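Local coordinates for protein DNA alpha-glucosyltransferase (Enterobacteria phage T4, PDB 1XV5) that is a phage glycosyltransferase of the GT-B fold, built from two parallel-sheet lobes, and holds uridine-5'-diphosphate in the cleft between them, at residues His115-Leu120 and Thr207-Phe212; Arg201-Thr206 and Glu307-Glu312; Val231-Glu236 and Ser279-Arg284. All coordinates share one frame; numbering follows the deposited sequence.

Contact 1 of 3, residues His115-Leu120 and Thr207-Phe212. With UDP (uridine-5'-diphosphate), chain C; EDO (1,2-ethanediol), chain D.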
loop_
_atom_site.group_PDB
_atom_site.type_symbol
_atom_site.label_atom_id
_atom_site.label_comp_id
_atom_site.label_asym_id
_atom_site.label_seq_id
_atom_site.Cartn_x
_atom_site.Cartn_y
_atom_site.Cartn_z
ATOM N N HIS A 115 4.925 3.175 -7.735
ATOM C CA HIS A 115 4.091 2.973 -6.557
ATOM C C HIS A 115 4.161 4.042 -5.481
ATOM O O HIS A 115 3.371 4.018 -4.533
ATOM C CB HIS A 115 4.433 1.618 -5.943
ATOM C CG HIS A 115 4.073 0.458 -6.816
ATOM N ND1 HIS A 115 2.769 0.055 -7.014
ATOM C CD2 HIS A 115 4.839 -0.363 -7.571
ATOM C CE1 HIS A 115 2.749 -0.963 -7.854
ATOM N NE2 HIS A 115 3.993 -1.236 -8.209
ATOM N N ASP A 116 5.092 4.979 -5.616
ATOM C CA ASP A 116 5.239 6.023 -4.610
ATOM C C ASP A 116 4.575 7.346 -4.980
ATOM O O ASP A 116 4.160 7.549 -6.123
ATOM C CB ASP A 116 6.721 6.203 -4.283
ATOM C CG ASP A 116 7.299 4.989 -3.568
ATOM O OD1 ASP A 116 8.538 4.833 -3.541
ATOM O OD2 ASP A 116 6.504 4.187 -3.023
ATOM N N HIS A 117 4.474 8.245 -4.004
ATOM C CA HIS A 117 3.797 9.521 -4.208
ATOM C C HIS A 117 4.649 10.790 -4.267
ATOM O O HIS A 117 4.818 11.383 -5.329
ATOM C CB HIS A 117 2.733 9.687 -3.120
ATOM C CG HIS A 117 1.809 8.514 -3.000
ATOM N ND1 HIS A 117 0.854 8.218 -3.950
ATOM C CD2 HIS A 117 1.716 7.547 -2.057
ATOM C CE1 HIS A 117 0.212 7.118 -3.595
ATOM N NE2 HIS A 117 0.717 6.691 -2.451
ATOM N N SER A 118 5.162 11.211 -3.116
ATOM C CA SER A 118 5.957 12.431 -3.017
ATOM C C SER A 118 7.321 12.385 -3.695
ATOM O O SER A 118 7.920 11.321 -3.845
ATOM C CB SER A 118 6.152 12.796 -1.542
ATOM O OG SER A 118 7.038 13.892 -1.405
ATOM N N VAL A 119 7.808 13.557 -4.096
ATOM C CA VAL A 119 9.117 13.667 -4.730
ATOM C C VAL A 119 10.192 13.195 -3.755
ATOM O O VAL A 119 11.220 12.660 -4.169
ATOM C CB VAL A 119 9.438 15.128 -5.135
ATOM C CG1 VAL A 119 8.557 15.554 -6.291
ATOM C CG2 VAL A 119 9.234 16.060 -3.945
ATOM N N LEU A 120 9.947 13.396 -2.462
ATOM C CA LEU A 120 10.894 12.993 -1.427
ATOM C C LEU A 120 11.214 11.517 -1.602
ATOM O O LEU A 120 12.377 11.117 -1.591
ATOM C CB LEU A 120 10.299 13.241 -0.033
ATOM C CG LEU A 120 11.218 13.109 1.192
ATOM C CD1 LEU A 120 10.490 13.625 2.423
ATOM C CD2 LEU A 120 11.645 11.662 1.398
ATOM N N THR A 207 4.964 7.381 9.271
ATOM C CA THR A 207 5.086 8.466 8.308
ATOM C C THR A 207 3.870 9.321 8.615
ATOM O O THR A 207 2.749 8.825 8.643
ATOM C CB THR A 207 5.058 7.943 6.869
ATOM O OG1 THR A 207 6.251 7.187 6.629
ATOM C CG2 THR A 207 5.002 9.098 5.882
ATOM N N THR A 208 4.093 10.604 8.867
ATOM C CA THR A 208 2.998 11.475 9.260
ATOM C C THR A 208 1.762 11.531 8.367
ATOM O O THR A 208 0.662 11.735 8.881
ATOM C CB THR A 208 3.511 12.906 9.541
ATOM O OG1 THR A 208 4.162 13.424 8.379
ATOM C CG2 THR A 208 4.504 12.880 10.704
ATOM N N TRP A 209 1.903 11.345 7.055
ATOM C CA TRP A 209 0.696 11.389 6.229
ATOM C C TRP A 209 -0.190 10.161 6.410
ATOM O O TRP A 209 -1.285 10.093 5.849
ATOM C CB TRP A 209 1.004 11.613 4.735
ATOM C CG TRP A 209 1.879 10.622 4.026
ATOM C CD1 TRP A 209 3.212 10.760 3.756
ATOM C CD2 TRP A 209 1.465 9.407 3.383
ATOM N NE1 TRP A 209 3.650 9.716 2.978
ATOM C CE2 TRP A 209 2.599 8.871 2.734
ATOM C CE3 TRP A 209 0.244 8.724 3.287
ATOM C CZ2 TRP A 209 2.550 7.679 1.995
ATOM C CZ3 TRP A 209 0.196 7.537 2.549
ATOM C CH2 TRP A 209 1.342 7.032 1.915
ATOM N N LYS A 210 0.273 9.201 7.208
ATOM C CA LYS A 210 -0.510 7.998 7.480
ATOM C C LYS A 210 -1.511 8.317 8.582
ATOM O O LYS A 210 -2.369 7.501 8.911
ATOM C CB LYS A 210 0.399 6.847 7.922
ATOM C CG LYS A 210 1.326 6.329 6.831
ATOM C CD LYS A 210 0.581 5.546 5.751
ATOM C CE LYS A 210 1.560 4.971 4.734
ATOM N NZ LYS A 210 0.911 4.158 3.660
ATOM N N GLY A 211 -1.368 9.506 9.165
ATOM C CA GLY A 211 -2.281 9.956 10.205
ATOM C C GLY A 211 -2.205 9.369 11.604
ATOM O O GLY A 211 -3.222 9.312 12.292
ATOM N N PHE A 212 -1.029 8.946 12.059
ATOM C CA PHE A 212 -0.963 8.387 13.400
ATOM C C PHE A 212 -1.172 9.438 14.493
ATOM O O PHE A 212 -1.720 9.130 15.548
ATOM C CB PHE A 212 0.346 7.601 13.634
ATOM C CG PHE A 212 1.609 8.401 13.442
ATOM C CD1 PHE A 212 2.281 8.384 12.224
ATOM C CD2 PHE A 212 2.150 9.133 14.495
ATOM C CE1 PHE A 212 3.481 9.082 12.055
ATOM C CE2 PHE A 212 3.346 9.835 14.340
ATOM C CZ PHE A 212 4.013 9.808 13.117
HETATM N N1 UDP C . 2.223 -4.180 6.380
HETATM C C2 UDP C . 2.600 -5.315 7.068
HETATM N N3 UDP C . 3.341 -5.085 8.199
HETATM C C4 UDP C . 3.727 -3.857 8.703
HETATM C C5 UDP C . 3.286 -2.731 7.938
HETATM C C6 UDP C . 2.569 -2.927 6.827
HETATM O O2 UDP C . 2.291 -6.439 6.708
HETATM O O4 UDP C . 4.395 -3.808 9.736
HETATM C "C1'" UDP C . 1.447 -4.360 5.148
HETATM C "C2'" UDP C . 0.073 -3.699 5.154
HETATM O "O2'" UDP C . -0.871 -4.495 5.838
HETATM C "C3'" UDP C . -0.173 -3.582 3.656
HETATM C "C4'" UDP C . 1.206 -3.164 3.149
HETATM O "O4'" UDP C . 2.149 -3.735 4.096
HETATM O "O3'" UDP C . -0.517 -4.865 3.132
HETATM C "C5'" UDP C . 1.429 -1.667 3.058
HETATM O "O5'" UDP C . 0.799 -1.157 1.889
HETATM P PA UDP C . -0.064 0.184 1.887
HETATM O O1A UDP C . -0.529 0.351 0.494
HETATM O O2A UDP C . -1.065 0.111 2.983
HETATM O O3A UDP C . 0.981 1.383 2.273
HETATM P PB UDP C . 2.578 1.584 1.962
HETATM O O1B UDP C . 2.791 3.040 1.758
HETATM O O2B UDP C . 3.338 0.884 3.021
HETATM O O3B UDP C . 2.811 0.838 0.580
HETATM C C1 EDO D . 7.114 2.503 0.259
HETATM O O1 EDO D . 7.833 2.670 -0.977
HETATM C C2 EDO D . 6.207 1.267 0.223
HETATM O O2 EDO D . 5.144 1.413 -0.734
#

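Contact 2 of 3, residues Arg201-Thr206 and Glu307-Glu312. With UDP (uridine-5'-diphosphate), chain C.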
loop_
_atom_site.group_PDB
_atom_site.type_symbol
_atom_site.label_atom_id
_atom_site.label_comp_id
_atom_site.label_asym_id
_atom_site.label_seq_id
_atom_site.Cartn_x
_atom_site.Cartn_y
_atom_site.Cartn_z
ATOM N N ARG A 201 -8.281 -0.359 16.380
ATOM C CA ARG A 201 -6.967 -0.697 15.848
ATOM C C ARG A 201 -6.579 0.054 14.580
ATOM O O ARG A 201 -7.231 -0.058 13.542
ATOM C CB ARG A 201 -6.921 -2.213 15.611
ATOM C CG ARG A 201 -5.543 -2.819 15.326
ATOM C CD ARG A 201 -5.668 -4.335 15.124
ATOM N NE ARG A 201 -6.293 -4.997 16.273
ATOM C CZ ARG A 201 -5.642 -5.410 17.360
ATOM N NH1 ARG A 201 -4.329 -5.248 17.464
ATOM N NH2 ARG A 201 -6.314 -5.960 18.365
ATOM N N TRP A 202 -5.502 0.824 14.689
ATOM C CA TRP A 202 -4.954 1.607 13.586
ATOM C C TRP A 202 -3.792 0.799 13.005
ATOM O O TRP A 202 -3.041 0.177 13.757
ATOM C CB TRP A 202 -4.421 2.933 14.140
ATOM C CG TRP A 202 -3.813 3.870 13.134
ATOM C CD1 TRP A 202 -4.428 4.928 12.520
ATOM C CD2 TRP A 202 -2.458 3.862 12.658
ATOM N NE1 TRP A 202 -3.538 5.582 11.695
ATOM C CE2 TRP A 202 -2.322 4.948 11.763
ATOM C CE3 TRP A 202 -1.344 3.044 12.904
ATOM C CZ2 TRP A 202 -1.117 5.237 11.111
ATOM C CZ3 TRP A 202 -0.143 3.333 12.255
ATOM C CH2 TRP A 202 -0.041 4.420 11.370
ATOM N N ILE A 203 -3.650 0.793 11.681
ATOM C CA ILE A 203 -2.542 0.085 11.035
ATOM C C ILE A 203 -1.856 0.983 10.009
ATOM O O ILE A 203 -2.506 1.779 9.327
ATOM C CB ILE A 203 -2.998 -1.220 10.320
ATOM C CG1 ILE A 203 -4.180 -0.934 9.388
ATOM C CG2 ILE A 203 -3.346 -2.285 11.354
ATOM C CD1 ILE A 203 -4.529 -2.111 8.462
ATOM N N GLY A 204 -0.535 0.855 9.912
ATOM C CA GLY A 204 0.232 1.652 8.972
ATOM C C GLY A 204 1.711 1.605 9.313
ATOM O O GLY A 204 2.235 0.553 9.677
ATOM N N ARG A 205 2.389 2.744 9.179
ATOM C CA ARG A 205 3.810 2.843 9.506
ATOM C C ARG A 205 4.110 4.264 9.955
ATOM O O ARG A 205 3.251 5.139 9.855
ATOM C CB ARG A 205 4.691 2.437 8.319
ATOM C CG ARG A 205 4.367 3.094 6.998
ATOM C CD ARG A 205 5.119 2.384 5.878
ATOM N NE ARG A 205 4.807 2.934 4.565
ATOM C CZ ARG A 205 5.286 4.082 4.098
ATOM N NH1 ARG A 205 4.938 4.502 2.892
ATOM N NH2 ARG A 205 6.121 4.806 4.833
ATOM N N THR A 206 5.323 4.500 10.441
ATOM C CA THR A 206 5.660 5.813 10.965
ATOM C C THR A 206 5.998 6.908 9.960
ATOM O O THR A 206 7.153 7.313 9.809
ATOM C CB THR A 206 6.791 5.701 12.014
ATOM O OG1 THR A 206 6.486 4.634 12.924
ATOM C CG2 THR A 206 6.903 7.000 12.817
ATOM N N GLU A 307 -5.277 2.512 -0.347
ATOM C CA GLU A 307 -4.061 1.776 -0.024
ATOM C C GLU A 307 -4.423 0.386 0.475
ATOM O O GLU A 307 -5.586 0.109 0.776
ATOM C CB GLU A 307 -3.274 2.529 1.043
ATOM C CG GLU A 307 -2.828 3.894 0.577
ATOM C CD GLU A 307 -2.097 4.663 1.650
ATOM O OE1 GLU A 307 -2.764 5.271 2.514
ATOM O OE2 GLU A 307 -0.852 4.642 1.629
ATOM N N TYR A 308 -3.434 -0.494 0.556
ATOM C CA TYR A 308 -3.708 -1.844 1.021
ATOM C C TYR A 308 -4.300 -1.885 2.420
ATOM O O TYR A 308 -5.206 -2.671 2.678
ATOM C CB TYR A 308 -2.449 -2.706 0.932
ATOM C CG TYR A 308 -2.198 -3.161 -0.484
ATOM C CD1 TYR A 308 -1.113 -2.685 -1.215
ATOM C CD2 TYR A 308 -3.100 -4.015 -1.125
ATOM C CE1 TYR A 308 -0.936 -3.043 -2.555
ATOM C CE2 TYR A 308 -2.934 -4.374 -2.457
ATOM C CZ TYR A 308 -1.856 -3.886 -3.165
ATOM O OH TYR A 308 -1.715 -4.228 -4.493
ATOM N N THR A 309 -3.811 -1.042 3.327
ATOM C CA THR A 309 -4.371 -1.047 4.670
ATOM C C THR A 309 -5.847 -0.652 4.636
ATOM O O THR A 309 -6.618 -1.088 5.484
ATOM C CB THR A 309 -3.595 -0.121 5.636
ATOM O OG1 THR A 309 -3.383 1.155 5.026
ATOM C CG2 THR A 309 -2.247 -0.749 5.997
ATOM N N HIS A 310 -6.241 0.171 3.665
ATOM C CA HIS A 310 -7.653 0.556 3.530
ATOM C C HIS A 310 -8.449 -0.711 3.205
ATOM O O HIS A 310 -9.435 -1.048 3.861
ATOM C CB HIS A 310 -7.866 1.518 2.354
ATOM C CG HIS A 310 -7.499 2.942 2.634
ATOM N ND1 HIS A 310 -6.601 3.637 1.854
ATOM C CD2 HIS A 310 -7.979 3.828 3.540
ATOM C CE1 HIS A 310 -6.548 4.893 2.262
ATOM N NE2 HIS A 310 -7.375 5.034 3.283
ATOM N N LEU A 311 -8.009 -1.398 2.160
ATOM C CA LEU A 311 -8.681 -2.605 1.698
ATOM C C LEU A 311 -8.720 -3.716 2.734
ATOM O O LEU A 311 -9.712 -4.433 2.851
ATOM C CB LEU A 311 -8.012 -3.110 0.417
ATOM C CG LEU A 311 -7.849 -2.082 -0.710
ATOM C CD1 LEU A 311 -7.296 -2.783 -1.943
ATOM C CD2 LEU A 311 -9.197 -1.414 -1.032
ATOM N N GLU A 312 -7.640 -3.857 3.490
ATOM C CA GLU A 312 -7.567 -4.894 4.499
ATOM C C GLU A 312 -8.627 -4.719 5.588
ATOM O O GLU A 312 -9.167 -5.698 6.088
ATOM C CB GLU A 312 -6.150 -4.931 5.085
ATOM C CG GLU A 312 -5.149 -5.519 4.087
ATOM C CD GLU A 312 -3.691 -5.263 4.433
ATOM O OE1 GLU A 312 -2.832 -5.960 3.853
ATOM O OE2 GLU A 312 -3.397 -4.369 5.258
HETATM N N1 UDP C . 2.223 -4.180 6.380
HETATM C C2 UDP C . 2.600 -5.315 7.068
HETATM N N3 UDP C . 3.341 -5.085 8.199
HETATM C C4 UDP C . 3.727 -3.857 8.703
HETATM C C5 UDP C . 3.286 -2.731 7.938
HETATM C C6 UDP C . 2.569 -2.927 6.827
HETATM O O2 UDP C . 2.291 -6.439 6.708
HETATM O O4 UDP C . 4.395 -3.808 9.736
HETATM C "C1'" UDP C . 1.447 -4.360 5.148
HETATM C "C2'" UDP C . 0.073 -3.699 5.154
HETATM O "O2'" UDP C . -0.871 -4.495 5.838
HETATM C "C3'" UDP C . -0.173 -3.582 3.656
HETATM C "C4'" UDP C . 1.206 -3.164 3.149
HETATM O "O4'" UDP C . 2.149 -3.735 4.096
HETATM O "O3'" UDP C . -0.517 -4.865 3.132
HETATM C "C5'" UDP C . 1.429 -1.667 3.058
HETATM O "O5'" UDP C . 0.799 -1.157 1.889
HETATM P PA UDP C . -0.064 0.184 1.887
HETATM O O1A UDP C . -0.529 0.351 0.494
HETATM O O2A UDP C . -1.065 0.111 2.983
HETATM O O3A UDP C . 0.981 1.383 2.273
HETATM P PB UDP C . 2.578 1.584 1.962
HETATM O O1B UDP C . 2.791 3.040 1.758
HETATM O O2B UDP C . 3.338 0.884 3.021
HETATM O O3B UDP C . 2.811 0.838 0.580
HETATM O O HOH W 1 -2.055 2.850 6.847
#

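Contact 3 of 3, residues Val231-Glu236 and Ser279-Arg284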
loop_
_atom_site.group_PDB
_atom_site.type_symbol
_atom_site.label_atom_id
_atom_site.label_comp_id
_atom_site.label_asym_id
_atom_site.label_seq_id
_atom_site.Cartn_x
_atom_site.Cartn_y
_atom_site.Cartn_z
ATOM N N VAL A 231 -5.044 0.458 19.791
ATOM C CA VAL A 231 -3.842 -0.267 19.420
ATOM C C VAL A 231 -3.427 0.297 18.070
ATOM O O VAL A 231 -4.273 0.577 17.216
ATOM C CB VAL A 231 -4.105 -1.782 19.263
ATOM C CG1 VAL A 231 -2.849 -2.476 18.739
ATOM C CG2 VAL A 231 -4.527 -2.381 20.597
ATOM N N MET A 232 -2.126 0.481 17.886
ATOM C CA MET A 232 -1.602 1.003 16.637
ATOM C C MET A 232 -0.473 0.075 16.217
ATOM O O MET A 232 0.535 -0.055 16.912
ATOM C CB MET A 232 -1.112 2.440 16.844
ATOM C CG MET A 232 -2.228 3.365 17.333
ATOM S SD MET A 232 -1.698 5.038 17.752
ATOM C CE MET A 232 -1.291 5.627 16.169
ATOM N N GLU A 233 -0.657 -0.582 15.078
ATOM C CA GLU A 233 0.321 -1.540 14.586
ATOM C C GLU A 233 1.148 -1.063 13.404
ATOM O O GLU A 233 0.625 -0.435 12.487
ATOM C CB GLU A 233 -0.377 -2.846 14.184
ATOM C CG GLU A 233 -1.094 -3.583 15.311
ATOM C CD GLU A 233 -1.573 -4.966 14.887
ATOM O OE1 GLU A 233 -0.895 -5.594 14.054
ATOM O OE2 GLU A 233 -2.615 -5.433 15.394
ATOM N N GLY A 234 2.441 -1.375 13.435
ATOM C CA GLY A 234 3.318 -1.018 12.334
ATOM C C GLY A 234 4.220 0.194 12.492
ATOM O O GLY A 234 4.988 0.506 11.585
ATOM N N LEU A 235 4.149 0.871 13.631
ATOM C CA LEU A 235 4.974 2.059 13.846
ATOM C C LEU A 235 6.412 1.725 14.226
ATOM O O LEU A 235 6.713 1.466 15.390
ATOM C CB LEU A 235 4.352 2.946 14.929
ATOM C CG LEU A 235 2.983 3.566 14.631
ATOM C CD1 LEU A 235 2.552 4.415 15.818
ATOM C CD2 LEU A 235 3.046 4.413 13.364
ATOM N N GLU A 236 7.295 1.743 13.231
ATOM C CA GLU A 236 8.702 1.443 13.447
ATOM C C GLU A 236 9.408 2.634 14.086
ATOM O O GLU A 236 8.968 3.777 13.947
ATOM C CB GLU A 236 9.384 1.108 12.113
ATOM C CG GLU A 236 9.779 2.324 11.246
ATOM C CD GLU A 236 8.618 2.959 10.484
ATOM O OE1 GLU A 236 8.869 3.928 9.740
ATOM O OE2 GLU A 236 7.464 2.500 10.617
ATOM N N SER A 279 -0.673 -11.569 8.011
ATOM C CA SER A 279 -1.709 -12.529 8.388
ATOM C C SER A 279 -2.109 -12.447 9.861
ATOM O O SER A 279 -3.273 -12.666 10.206
ATOM C CB SER A 279 -1.257 -13.957 8.060
ATOM O OG SER A 279 -0.061 -14.295 8.744
ATOM N N GLU A 280 -1.150 -12.143 10.731
ATOM C CA GLU A 280 -1.434 -12.038 12.157
ATOM C C GLU A 280 -2.245 -10.783 12.447
ATOM O O GLU A 280 -3.141 -10.794 13.297
ATOM C CB GLU A 280 -0.129 -12.039 12.961
ATOM C CG GLU A 280 0.581 -13.396 12.922
ATOM C CD GLU A 280 1.934 -13.393 13.612
ATOM O OE1 GLU A 280 2.326 -12.349 14.168
ATOM O OE2 GLU A 280 2.607 -14.446 13.596
ATOM N N MET A 281 -1.932 -9.702 11.741
ATOM C CA MET A 281 -2.665 -8.456 11.917
ATOM C C MET A 281 -4.106 -8.646 11.450
ATOM O O MET A 281 -5.043 -8.229 12.127
ATOM C CB MET A 281 -1.998 -7.330 11.120
ATOM C CG MET A 281 -2.727 -5.988 11.168
ATOM S SD MET A 281 -4.169 -5.886 10.077
ATOM C CE MET A 281 -3.347 -5.713 8.480
ATOM N N LEU A 282 -4.288 -9.282 10.295
ATOM C CA LEU A 282 -5.636 -9.511 9.776
ATOM C C LEU A 282 -6.480 -10.302 10.775
ATOM O O LEU A 282 -7.670 -10.041 10.935
ATOM C CB LEU A 282 -5.579 -10.249 8.429
ATOM C CG LEU A 282 -4.982 -9.458 7.257
ATOM C CD1 LEU A 282 -4.902 -10.342 6.025
ATOM C CD2 LEU A 282 -5.846 -8.230 6.968
ATOM N N GLU A 283 -5.864 -11.266 11.449
ATOM C CA GLU A 283 -6.580 -12.063 12.438
ATOM C C GLU A 283 -6.991 -11.163 13.606
ATOM O O GLU A 283 -8.146 -11.183 14.040
ATOM C CB GLU A 283 -5.691 -13.215 12.925
ATOM C CG GLU A 283 -6.305 -14.122 13.982
ATOM C CD GLU A 283 -7.607 -14.778 13.542
ATOM O OE1 GLU A 283 -7.762 -15.078 12.339
ATOM O OE2 GLU A 283 -8.470 -15.010 14.412
ATOM N N ARG A 284 -6.052 -10.360 14.103
ATOM C CA ARG A 284 -6.344 -9.458 15.216
ATOM C C ARG A 284 -7.394 -8.421 14.829
ATOM O O ARG A 284 -8.304 -8.118 15.612
ATOM C CB ARG A 284 -5.076 -8.724 15.675
ATOM C CG ARG A 284 -4.064 -9.589 16.420
ATOM C CD ARG A 284 -2.926 -8.733 16.986
ATOM N NE ARG A 284 -2.050 -8.182 15.955
ATOM C CZ ARG A 284 -0.987 -8.807 15.457
ATOM N NH1 ARG A 284 -0.659 -10.017 15.893
ATOM N NH2 ARG A 284 -0.237 -8.216 14.533
#

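Contact 1 of 3, residues His115-Leu120 and Thr207-Phe212
His117 and Trp209 make the whole side-chain contact here, and each loses about 30 Å² to the other segment. CD2 of His117 comes 4.0 Å from CH2 of Trp209, with CZ2 almost as near, so the imidazole meets the far end of the six-membered ring. The ring centroids lie 5.7 Å apart and the planes stand at 89°, which identifies an offset edge-to-face pair, the imidazole edge turned to the indole face. Chi1 of 59° places CG of Trp209 between its own backbone N and carbonyl carbon, and from there the indole reaches across the gap toward His117. The carbonyl O of His115 lies toward the rim of one face of the His117 ring, 4.3 Å above its plane. Next to the indole, Lys210 takes no part in the ring pair; its chain bends at chi2 and brings NZ 2.9 Å from O1B of UDP, with a weak bond to O3A. On the other segment, Ser118 is the N-cap of helix 119-122 and its OG accepts from Leu120 N at 3.1 Å. With only 62 Å² buried in total, this is a slender bridge. It joins the loop that follows strand 109-114 of one parallel sheet to the 3-10 turn between strand 199-203 of the other sheet and helix 212-223, thus spanning the cleft between the two lobes, while the side chains of His117 and Trp209 both also touch Leu297 of a further loop.

Contact 2 of 3, residues Arg201-Thr206 and Glu307-Glu312
Ile203 and Thr309 form the core of this contact, the Ile203 branch that ends in CD1 lying alongside CB and CG2 of Thr309, with the two side chains pointing opposite ways. Along the second segment, Glu307 comes first, as N-cap; its N donates to ND1 of His310 at 2.8 Å, nearly straight at 173° and in the imidazole plane, which helps to set the rotation of that ring. Tyr308 N and Thr309 N, in the first turn of the helix, each give a hydrogen bond of 3.0 Å to UDP, to O1A and O2A respectively; the helix N-terminus thus faces a phosphate and probably helps offset its charge. Thr309 CB lies 3.6 Å from CD1 of Ile203. OG1 of Thr309 bonds to Gln293 and to a water, which donates to Ile203 O at 2.7 Å. Glu312 grips the ribose, OE2 accepting from O2' at 2.6 Å and OE1 from O3'. Across the gap, Arg205 holds the other phosphate side-on, its NH1 2.8 Å from O1B and its NE bonded to O2B. The contact sets helix 308-316 against the C-terminal end of strand 199-203, which runs between strands 229-233 and 288-293, with helix 278-286 touching Ile203 and Glu312.

Contact 3 of 3, residues Val231-Glu236 and Ser279-Arg284
The guanidinium of Arg284 meets the carboxylate of Glu233 along one edge, while Glu280 O sits 3.6 Å above the centre of one face and Met281 N lies over the rim of that face. The grip is side-on and two-pronged: NH2 of Arg284 donates to OE1 of Glu233 at 2.7 Å, and NE of Arg284 to OE2 of Glu233 at 2.9 Å. Both acceptors lie within 8° of the guanidinium plane, yet both donors reach the carboxylate from about 40° above its own plane, because the two flat groups are turned 48° against each other. Glu233 arrives extended beyond CG, whereas the Arg284 chain bends at chi3 and folds its head back over the helix backbone. Met281 adds an apolar flank: its CG is 3.4 Å from OE1 of Glu233, and the bends at chi2 and chi3 lead its end away from the strand, to where it touches UDP. Strand 229-233 and helix 278-286 are joined in this way at the C-terminal end of the strand. Since OE2 of Glu233 also forms a salt bridge with Arg201 NH1, two arginines share one buried carboxylate, an environment that would be expected to keep it ionised.

How the contacts relate
Contacts 2 and 3 share one sheet, where strands 199-203 and 229-233 are neighbours; their centres are about 9 Å apart, and in the sequence contact 3 falls wholly between the two segments of contact 2. Besides the second arginine on Glu233, which belongs to contact 2, they are coupled by Thr206 OG1, 2.8 Å from Glu236 O in a probable hydrogen bond. Contact 1, centred about 13 Å from contact 2, joins it through the salt bridge between Lys210 NZ and Glu307 OE2, 2.7 Å long. UDP ties the three together: contacts 1 and 2 bond to its phosphates, contact 2 also holds the ribose, and Gly234 and Met281 of contact 3 touch it too.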